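Local coordinates for protein adenosine deaminase (Burkholderia ambifaria, PDB 4GXW) that binds a zinc ion in an amidohydrolase barrel of the adenosine and AMP deaminase family and probably deaminates adenine or a related purine, at residues Gly4-Val9 against Trp314-Ser319; Ser269-Thr274 against Arg283-Lys288; Phe323-Leu328 against Pro355-Leu360. All blocks are in the same frame, centred on the assembly; numbering follows the deposited sequence.

Contact 1. Residues Gly4-Val9 against Trp314-Ser319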
# COMPACT_ATOMS: atom_id res chain seq x y z
N GLY A 4 -1.51 -23.67 3.67
CA GLY A 4 -2.02 -22.75 2.66
C GLY A 4 -0.94 -21.84 2.12
O GLY A 4 0.25 -22.06 2.35
N THR A 5 -1.34 -20.81 1.38
CA THR A 5 -0.41 -19.82 0.87
C THR A 5 -0.82 -18.46 1.40
O THR A 5 -2.01 -18.23 1.65
CB THR A 5 -0.42 -19.77 -0.67
OG1 THR A 5 -1.75 -19.49 -1.13
CG2 THR A 5 0.06 -21.08 -1.25
N PRO A 6 0.15 -17.55 1.57
CA PRO A 6 -0.23 -16.19 1.98
C PRO A 6 -1.22 -15.59 0.98
O PRO A 6 -1.07 -15.77 -0.23
CB PRO A 6 1.10 -15.43 1.94
CG PRO A 6 2.15 -16.49 2.13
CD PRO A 6 1.61 -17.70 1.43
N GLY A 7 -2.24 -14.92 1.50
CA GLY A 7 -3.23 -14.25 0.67
C GLY A 7 -4.09 -15.20 -0.16
O GLY A 7 -4.79 -14.77 -1.07
N ASN A 8 -4.03 -16.49 0.16
CA ASN A 8 -4.74 -17.51 -0.61
C ASN A 8 -4.46 -17.43 -2.11
O ASN A 8 -5.33 -17.73 -2.93
CB ASN A 8 -6.25 -17.45 -0.35
CG ASN A 8 -6.60 -17.68 1.11
OD1 ASN A 8 -5.86 -18.33 1.85
ND2 ASN A 8 -7.74 -17.15 1.53
N VAL A 9 -3.24 -17.03 -2.45
CA VAL A 9 -2.81 -16.99 -3.85
C VAL A 9 -2.53 -18.42 -4.32
O VAL A 9 -2.42 -19.34 -3.49
CB VAL A 9 -1.56 -16.10 -4.02
CG1 VAL A 9 -1.80 -14.71 -3.44
CG2 VAL A 9 -0.33 -16.74 -3.36
N TRP A 314 6.46 -9.75 1.52
CA TRP A 314 7.87 -9.97 1.22
C TRP A 314 8.15 -11.44 0.85
O TRP A 314 8.85 -11.72 -0.12
CB TRP A 314 8.74 -9.46 2.38
CG TRP A 314 8.82 -7.97 2.34
CD1 TRP A 314 7.89 -7.09 2.81
CD2 TRP A 314 9.84 -7.18 1.71
NE1 TRP A 314 8.29 -5.80 2.54
CE2 TRP A 314 9.48 -5.83 1.86
CE3 TRP A 314 11.04 -7.49 1.05
CZ2 TRP A 314 10.27 -4.79 1.37
CZ3 TRP A 314 11.81 -6.46 0.56
CH2 TRP A 314 11.42 -5.12 0.72
N GLU A 315 7.57 -12.36 1.61
CA GLU A 315 7.71 -13.79 1.33
C GLU A 315 7.29 -14.13 -0.11
O GLU A 315 8.01 -14.85 -0.82
CB GLU A 315 6.88 -14.61 2.32
CG GLU A 315 6.81 -16.09 1.98
CD GLU A 315 5.97 -16.88 2.95
OE1 GLU A 315 5.87 -16.47 4.13
OE2 GLU A 315 5.40 -17.93 2.54
N LEU A 316 6.14 -13.60 -0.55
CA LEU A 316 5.64 -13.90 -1.89
C LEU A 316 6.61 -13.52 -3.00
O LEU A 316 6.70 -14.21 -4.01
CB LEU A 316 4.28 -13.22 -2.12
CG LEU A 316 3.10 -13.81 -1.36
CD1 LEU A 316 1.84 -12.97 -1.60
CD2 LEU A 316 2.86 -15.26 -1.75
N MET A 317 7.32 -12.41 -2.82
CA MET A 317 8.30 -12.00 -3.82
C MET A 317 9.36 -13.08 -4.04
O MET A 317 9.79 -13.33 -5.17
CB MET A 317 8.97 -10.69 -3.40
CG MET A 317 8.00 -9.56 -3.14
SD MET A 317 7.04 -9.05 -4.58
CE MET A 317 8.23 -8.05 -5.45
N PHE A 318 9.76 -13.72 -2.95
CA PHE A 318 10.74 -14.80 -2.95
C PHE A 318 10.13 -16.15 -3.35
O PHE A 318 10.71 -16.88 -4.15
CB PHE A 318 11.37 -14.88 -1.55
CG PHE A 318 12.42 -15.95 -1.39
CD1 PHE A 318 13.75 -15.68 -1.66
CD2 PHE A 318 12.07 -17.22 -0.95
CE1 PHE A 318 14.72 -16.67 -1.50
CE2 PHE A 318 13.03 -18.20 -0.78
CZ PHE A 318 14.36 -17.93 -1.06
N SER A 319 8.96 -16.48 -2.81
CA SER A 319 8.42 -17.83 -3.00
C SER A 319 7.78 -18.02 -4.37
O SER A 319 7.79 -19.12 -4.90
CB SER A 319 7.39 -18.15 -1.91
OG SER A 319 6.30 -17.26 -1.97

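Contact 2. Residues Ser269-Thr274 against Arg283-Lys288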
# COMPACT_ATOMS: atom_id res chain seq x y z
N SER A 269 -5.65 -7.80 -6.77
CA SER A 269 -6.84 -8.61 -7.06
C SER A 269 -7.06 -8.79 -8.55
O SER A 269 -7.48 -9.87 -8.99
CB SER A 269 -8.09 -7.99 -6.43
OG SER A 269 -7.97 -7.89 -5.03
N TYR A 270 -6.83 -7.73 -9.33
CA TYR A 270 -7.07 -7.80 -10.76
C TYR A 270 -6.30 -8.95 -11.41
O TYR A 270 -6.88 -9.74 -12.16
CB TYR A 270 -6.74 -6.46 -11.44
CG TYR A 270 -6.86 -6.51 -12.96
CD1 TYR A 270 -8.09 -6.39 -13.60
CD2 TYR A 270 -5.73 -6.67 -13.75
CE1 TYR A 270 -8.18 -6.45 -14.99
CE2 TYR A 270 -5.81 -6.73 -15.12
CZ TYR A 270 -7.03 -6.62 -15.74
OH TYR A 270 -7.10 -6.66 -17.10
N TYR A 271 -5.01 -9.05 -11.13
CA TYR A 271 -4.23 -10.12 -11.76
C TYR A 271 -4.58 -11.51 -11.23
O TYR A 271 -4.56 -12.46 -11.99
CB TYR A 271 -2.71 -9.84 -11.75
CG TYR A 271 -2.33 -8.78 -12.76
CD1 TYR A 271 -2.54 -8.99 -14.12
CD2 TYR A 271 -1.78 -7.57 -12.36
CE1 TYR A 271 -2.23 -8.01 -15.06
CE2 TYR A 271 -1.45 -6.58 -13.29
CZ TYR A 271 -1.68 -6.81 -14.64
OH TYR A 271 -1.36 -5.84 -15.56
N LEU A 272 -4.92 -11.61 -9.95
CA LEU A 272 -5.38 -12.89 -9.39
C LEU A 272 -6.67 -13.35 -10.06
O LEU A 272 -6.89 -14.55 -10.27
CB LEU A 272 -5.59 -12.79 -7.88
CG LEU A 272 -4.33 -12.86 -7.00
CD1 LEU A 272 -4.63 -12.43 -5.58
CD2 LEU A 272 -3.80 -14.27 -7.03
N ARG A 273 -7.52 -12.40 -10.41
CA ARG A 273 -8.83 -12.70 -10.96
C ARG A 273 -8.77 -13.01 -12.45
O ARG A 273 -9.50 -13.87 -12.94
CB ARG A 273 -9.77 -11.52 -10.68
CG ARG A 273 -11.21 -11.73 -11.04
CD ARG A 273 -12.07 -10.56 -10.53
NE ARG A 273 -11.65 -9.26 -11.05
CZ ARG A 273 -11.10 -8.30 -10.32
NH1 ARG A 273 -10.87 -8.48 -9.02
NH2 ARG A 273 -10.76 -7.14 -10.88
N THR A 274 -7.87 -12.35 -13.17
CA THR A 274 -7.86 -12.43 -14.63
C THR A 274 -6.87 -13.42 -15.23
O THR A 274 -7.06 -13.89 -16.36
CB THR A 274 -7.65 -11.03 -15.30
OG1 THR A 274 -6.42 -10.45 -14.85
CG2 THR A 274 -8.80 -10.10 -14.96
N ARG A 283 3.07 -14.74 -15.26
CA ARG A 283 2.69 -13.69 -16.20
C ARG A 283 2.37 -12.35 -15.57
O ARG A 283 2.07 -11.38 -16.28
CB ARG A 283 1.51 -14.14 -17.06
CG ARG A 283 1.87 -15.24 -18.05
CD ARG A 283 3.07 -14.85 -18.90
NE ARG A 283 2.87 -13.57 -19.59
CZ ARG A 283 2.30 -13.44 -20.78
NH1 ARG A 283 1.88 -14.52 -21.43
NH2 ARG A 283 2.15 -12.24 -21.33
N HIS A 284 2.44 -12.28 -14.25
CA HIS A 284 2.26 -11.01 -13.56
C HIS A 284 3.34 -10.02 -14.01
O HIS A 284 4.52 -10.31 -13.89
CB HIS A 284 2.38 -11.23 -12.06
CG HIS A 284 1.73 -10.17 -11.23
ND1 HIS A 284 2.01 -8.83 -11.38
CD2 HIS A 284 0.83 -10.26 -10.22
CE1 HIS A 284 1.30 -8.14 -10.50
NE2 HIS A 284 0.58 -8.99 -9.79
N PRO A 285 2.93 -8.85 -14.52
CA PRO A 285 3.93 -7.89 -15.00
C PRO A 285 4.94 -7.46 -13.94
O PRO A 285 6.07 -7.11 -14.28
CB PRO A 285 3.10 -6.69 -15.43
CG PRO A 285 1.77 -7.26 -15.78
CD PRO A 285 1.56 -8.42 -14.83
N MET A 286 4.55 -7.49 -12.66
CA MET A 286 5.47 -7.16 -11.57
C MET A 286 6.76 -7.97 -11.66
O MET A 286 7.84 -7.46 -11.38
CB MET A 286 4.79 -7.39 -10.21
CG MET A 286 5.67 -7.14 -8.99
SD MET A 286 4.88 -7.64 -7.44
CE MET A 286 4.84 -9.42 -7.65
N ARG A 287 6.64 -9.22 -12.08
CA ARG A 287 7.80 -10.12 -12.16
C ARG A 287 8.90 -9.57 -13.08
O ARG A 287 10.09 -9.82 -12.85
CB ARG A 287 7.35 -11.51 -12.62
CG ARG A 287 8.39 -12.60 -12.52
CD ARG A 287 7.92 -13.87 -13.24
NE ARG A 287 8.82 -14.99 -12.97
CZ ARG A 287 8.60 -15.89 -12.02
NH1 ARG A 287 9.47 -16.88 -11.82
NH2 ARG A 287 7.51 -15.81 -11.27
N LYS A 288 8.49 -8.83 -14.10
CA LYS A 288 9.40 -8.33 -15.13
C LYS A 288 9.95 -6.94 -14.83
O LYS A 288 10.87 -6.48 -15.50
CB LYS A 288 8.70 -8.26 -16.49
CG LYS A 288 8.02 -9.53 -16.97
CD LYS A 288 7.13 -9.21 -18.17
CE LYS A 288 6.57 -10.45 -18.85
NZ LYS A 288 5.38 -10.99 -18.13

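Contact 3. Residues Phe323-Leu328 against Pro355-Leu360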
# COMPACT_ATOMS: atom_id res chain seq x y z
N PHE A 323 12.31 -13.76 -7.06
CA PHE A 323 13.29 -12.78 -6.61
C PHE A 323 14.19 -13.37 -5.54
O PHE A 323 13.73 -14.06 -4.63
CB PHE A 323 12.59 -11.51 -6.13
CG PHE A 323 11.88 -10.79 -7.24
CD1 PHE A 323 12.59 -10.32 -8.34
CD2 PHE A 323 10.50 -10.61 -7.20
CE1 PHE A 323 11.94 -9.66 -9.38
CE2 PHE A 323 9.84 -9.95 -8.23
CZ PHE A 323 10.56 -9.48 -9.32
N THR A 324 15.49 -13.09 -5.66
CA THR A 324 16.47 -13.63 -4.74
C THR A 324 16.60 -12.79 -3.48
O THR A 324 16.06 -11.68 -3.41
CB THR A 324 17.85 -13.67 -5.38
OG1 THR A 324 18.26 -12.32 -5.67
CG2 THR A 324 17.83 -14.50 -6.67
N ILE A 325 17.34 -13.31 -2.51
CA ILE A 325 17.66 -12.55 -1.31
C ILE A 325 18.30 -11.20 -1.67
O ILE A 325 17.91 -10.16 -1.13
CB ILE A 325 18.58 -13.34 -0.38
CG1 ILE A 325 17.89 -14.63 0.09
CG2 ILE A 325 18.97 -12.49 0.81
CD1 ILE A 325 16.69 -14.38 0.99
N ALA A 326 19.24 -11.22 -2.61
CA ALA A 326 19.87 -9.99 -3.08
C ALA A 326 18.86 -9.02 -3.68
O ALA A 326 18.93 -7.81 -3.44
CB ALA A 326 20.96 -10.32 -4.09
N ASP A 327 17.91 -9.53 -4.47
CA ASP A 327 16.83 -8.68 -5.00
C ASP A 327 16.03 -8.03 -3.87
O ASP A 327 15.69 -6.85 -3.95
CB ASP A 327 15.87 -9.50 -5.87
CG ASP A 327 16.48 -9.94 -7.18
OD1 ASP A 327 17.33 -9.20 -7.75
OD2 ASP A 327 16.10 -11.03 -7.67
N LEU A 328 15.71 -8.81 -2.84
CA LEU A 328 14.97 -8.28 -1.69
C LEU A 328 15.74 -7.16 -0.98
O LEU A 328 15.14 -6.18 -0.54
CB LEU A 328 14.57 -9.39 -0.71
CG LEU A 328 13.18 -10.01 -0.93
CD1 LEU A 328 12.97 -10.48 -2.37
CD2 LEU A 328 12.93 -11.15 0.06
N PRO A 355 23.37 -3.20 6.89
CA PRO A 355 24.07 -4.21 7.70
C PRO A 355 23.12 -5.12 8.47
O PRO A 355 23.44 -6.30 8.70
CB PRO A 355 24.88 -3.38 8.71
CG PRO A 355 24.97 -2.04 8.14
CD PRO A 355 23.80 -1.83 7.23
N GLU A 356 21.97 -4.60 8.91
CA GLU A 356 20.99 -5.46 9.58
C GLU A 356 20.52 -6.56 8.64
O GLU A 356 20.44 -7.73 9.02
CB GLU A 356 19.76 -4.68 10.04
CG GLU A 356 19.92 -3.85 11.29
CD GLU A 356 18.59 -3.33 11.79
OE1 GLU A 356 17.83 -4.12 12.39
OE2 GLU A 356 18.29 -2.13 11.57
N PHE A 357 20.18 -6.17 7.42
CA PHE A 357 19.76 -7.13 6.41
C PHE A 357 20.84 -8.19 6.19
O PHE A 357 20.54 -9.39 6.14
CB PHE A 357 19.46 -6.41 5.08
CG PHE A 357 18.93 -7.31 3.99
CD1 PHE A 357 19.76 -8.17 3.29
CD2 PHE A 357 17.58 -7.29 3.67
CE1 PHE A 357 19.26 -9.00 2.30
CE2 PHE A 357 17.06 -8.12 2.68
CZ PHE A 357 17.91 -8.96 1.99
N ASP A 358 22.08 -7.75 6.05
CA ASP A 358 23.20 -8.66 5.81
C ASP A 358 23.30 -9.71 6.91
O ASP A 358 23.52 -10.89 6.63
CB ASP A 358 24.52 -7.89 5.69
CG ASP A 358 24.61 -7.04 4.44
OD1 ASP A 358 23.84 -7.26 3.48
OD2 ASP A 358 25.49 -6.14 4.42
N MET A 359 23.14 -9.29 8.16
CA MET A 359 23.16 -10.24 9.27
C MET A 359 22.00 -11.22 9.21
O MET A 359 22.18 -12.42 9.44
CB MET A 359 23.18 -9.53 10.62
CG MET A 359 24.56 -9.02 11.01
SD MET A 359 24.66 -8.46 12.71
CE MET A 359 24.43 -9.99 13.61
N LEU A 360 20.80 -10.74 8.88
CA LEU A 360 19.64 -11.61 8.77
C LEU A 360 19.84 -12.65 7.67
O LEU A 360 19.45 -13.81 7.84
CB LEU A 360 18.37 -10.79 8.54
CG LEU A 360 17.96 -9.90 9.72
CD1 LEU A 360 16.73 -9.07 9.36
CD2 LEU A 360 17.69 -10.73 10.98

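Contact 1. Residues Gly4-Val9 against Trp314-Ser319
P6, L316 and V9 make the hydrophobic part of the join between the N-terminal arm, residues 4-9, and helix 310-319. The pyrrolidine ring of P6 lies against two consecutive helix side chains. Its CB and CD face the isobutyl end of L316, with P6 CB 4.1 Å from L316 CD2, and the two side chains run past each other in opposite senses. V9, three residues on, reaches the same methyl: V9 CG2 is 3.9 Å from L316 CD2. L316, with CG anti to its own carbonyl carbon (chi1 -72°), turns CD2 to the corner where P6 CB and V9 CG2 both meet it.

E315 meets the proline differently. Its chain is extended beyond CG and comes up to the ring at about a right angle, placing the carboxylate oxygen OE2 3.6 Å from P6 CG, a van der Waals contact with a ring methylene. The arm itself is folded back by a turn in which N8 N donates to T5 O at 3.1 Å, and this turn brings P6 and V9 to the same helix. N8 ND2 gives the turn a separate polar tie to R69 O, while another flank of the helix packs W314 and M317 on F331 of helix 325-338. Between the two segments the contact is mostly aliphatic, with one carboxylate oxygen against a methylene and no polar bond.

Contact 2. Residues Ser269-Thr274 against Arg283-Lys288
The backbones of helix 269-274 and segment 283-288 come nearest at Y271 and H284, whose CA atoms are 6.8 Å apart. H284 is the first residue to leave helical geometry after helix 280-283, and the chain turns at P285, with R287 N bonded to H284 O. Y271 projects from its helix into this bend and touches both residues. The proline covers one face of the phenol: P285 CD stands 3.8 Å from the centroid of the Y271 ring, 18° off its normal, a CH-pi contact. P285 CG approaches Y271 OH at 3.4 Å. The imidazole of H284 meets the tyrosine obliquely, the planes at 49°, with Y271 CD2 above one imidazole face and 3.6 Å from H284 CE1. CG of H284 is anti to the backbone N (chi1 -158°), which swings the ring back over its own turn, where ND1 accepts from M286 N at 3.1 Å. That bond restrains the imidazole's rotation. Y243 and F321 add further aromatic neighbours to H284. This proline-aromatic packing belongs to the partly helical connection between strands 261-264 and 295-298 of the TIM-barrel-like amidohydrolase fold, with the Y271 side chain about 12 Å from the zinc ion.

Contact 3. Residues Phe323-Leu328 against Pro355-Leu360
F357 extends from the long C-terminal helix 343-371 to the first turn of helix 325-338, so that a single aromatic side chain carries this helix-to-helix packing at the outside of the TIM-barrel-like fold. The closely packed part is the outer rim of its ring. CG is anti to the backbone N (chi1 -176°), which sends the ring out from the helix and brings CE1, CZ and CE2 up to I325 and L328. The branch methyl of I325 lies 3.8 Å off, measured from CG2 to F357 CE1, and the two side chains cross at a slant. L328 gives a looser contact, its CB 4.3 Å from F357 CZ, while its backbone carbonyl carbon sits near CE2.

Beyond this ring the helices stand apart: even the nearest CA pair, L328 and F357, is separated by 9.5 Å. The neighbouring side chains of the C-terminal helix turn to other partners or to the surface. D358, exposed, forms a salt bridge with K329, one residue past the end of the first segment, and E356 pairs with R111. L29 and M332 also pack on F357, and F25 of helix 20-28 touches both I325 and L360, which adds a third helix beside the contact.

The start of helix 325-338 is set by a capping box. T324 OG1 accepts from D327 N at 3.1 Å, and D327 OD2 in return receives T324 N at 2.9 Å, a nearly straight bond of 166° on the anti side of the carboxylate, tilted out of its plane. In this first turn the carbonyl of I325 faces the phenyl rim, where I325 O lies near the ring plane at the edge, 3.3 Å from F357 CZ.

How the contacts relate
Contacts 1 and 3 share a layer of helices: helix 310-319 receives the N-terminal arm in contact 1 and packs against helix 325-338, the partner of the C-terminal helix in contact 3. Contact 2 meets contact 1 through M286 against M317 and L272 against V9, and touches contact 3 where F323 packs on the backbone of 286-287. L316 and H284 bring contacts 1 and 2 within about 10-11 Å, side chain to side chain, of the zinc ligand D301. All three centre on buried side chains without hydrogen bonds between their segments; contact 3 is the outermost, with exposed and charged neighbours. Aliphatic packing dominates contact 1, proline and imidazole against a phenol contact 2, and one phenyl edge contact 3.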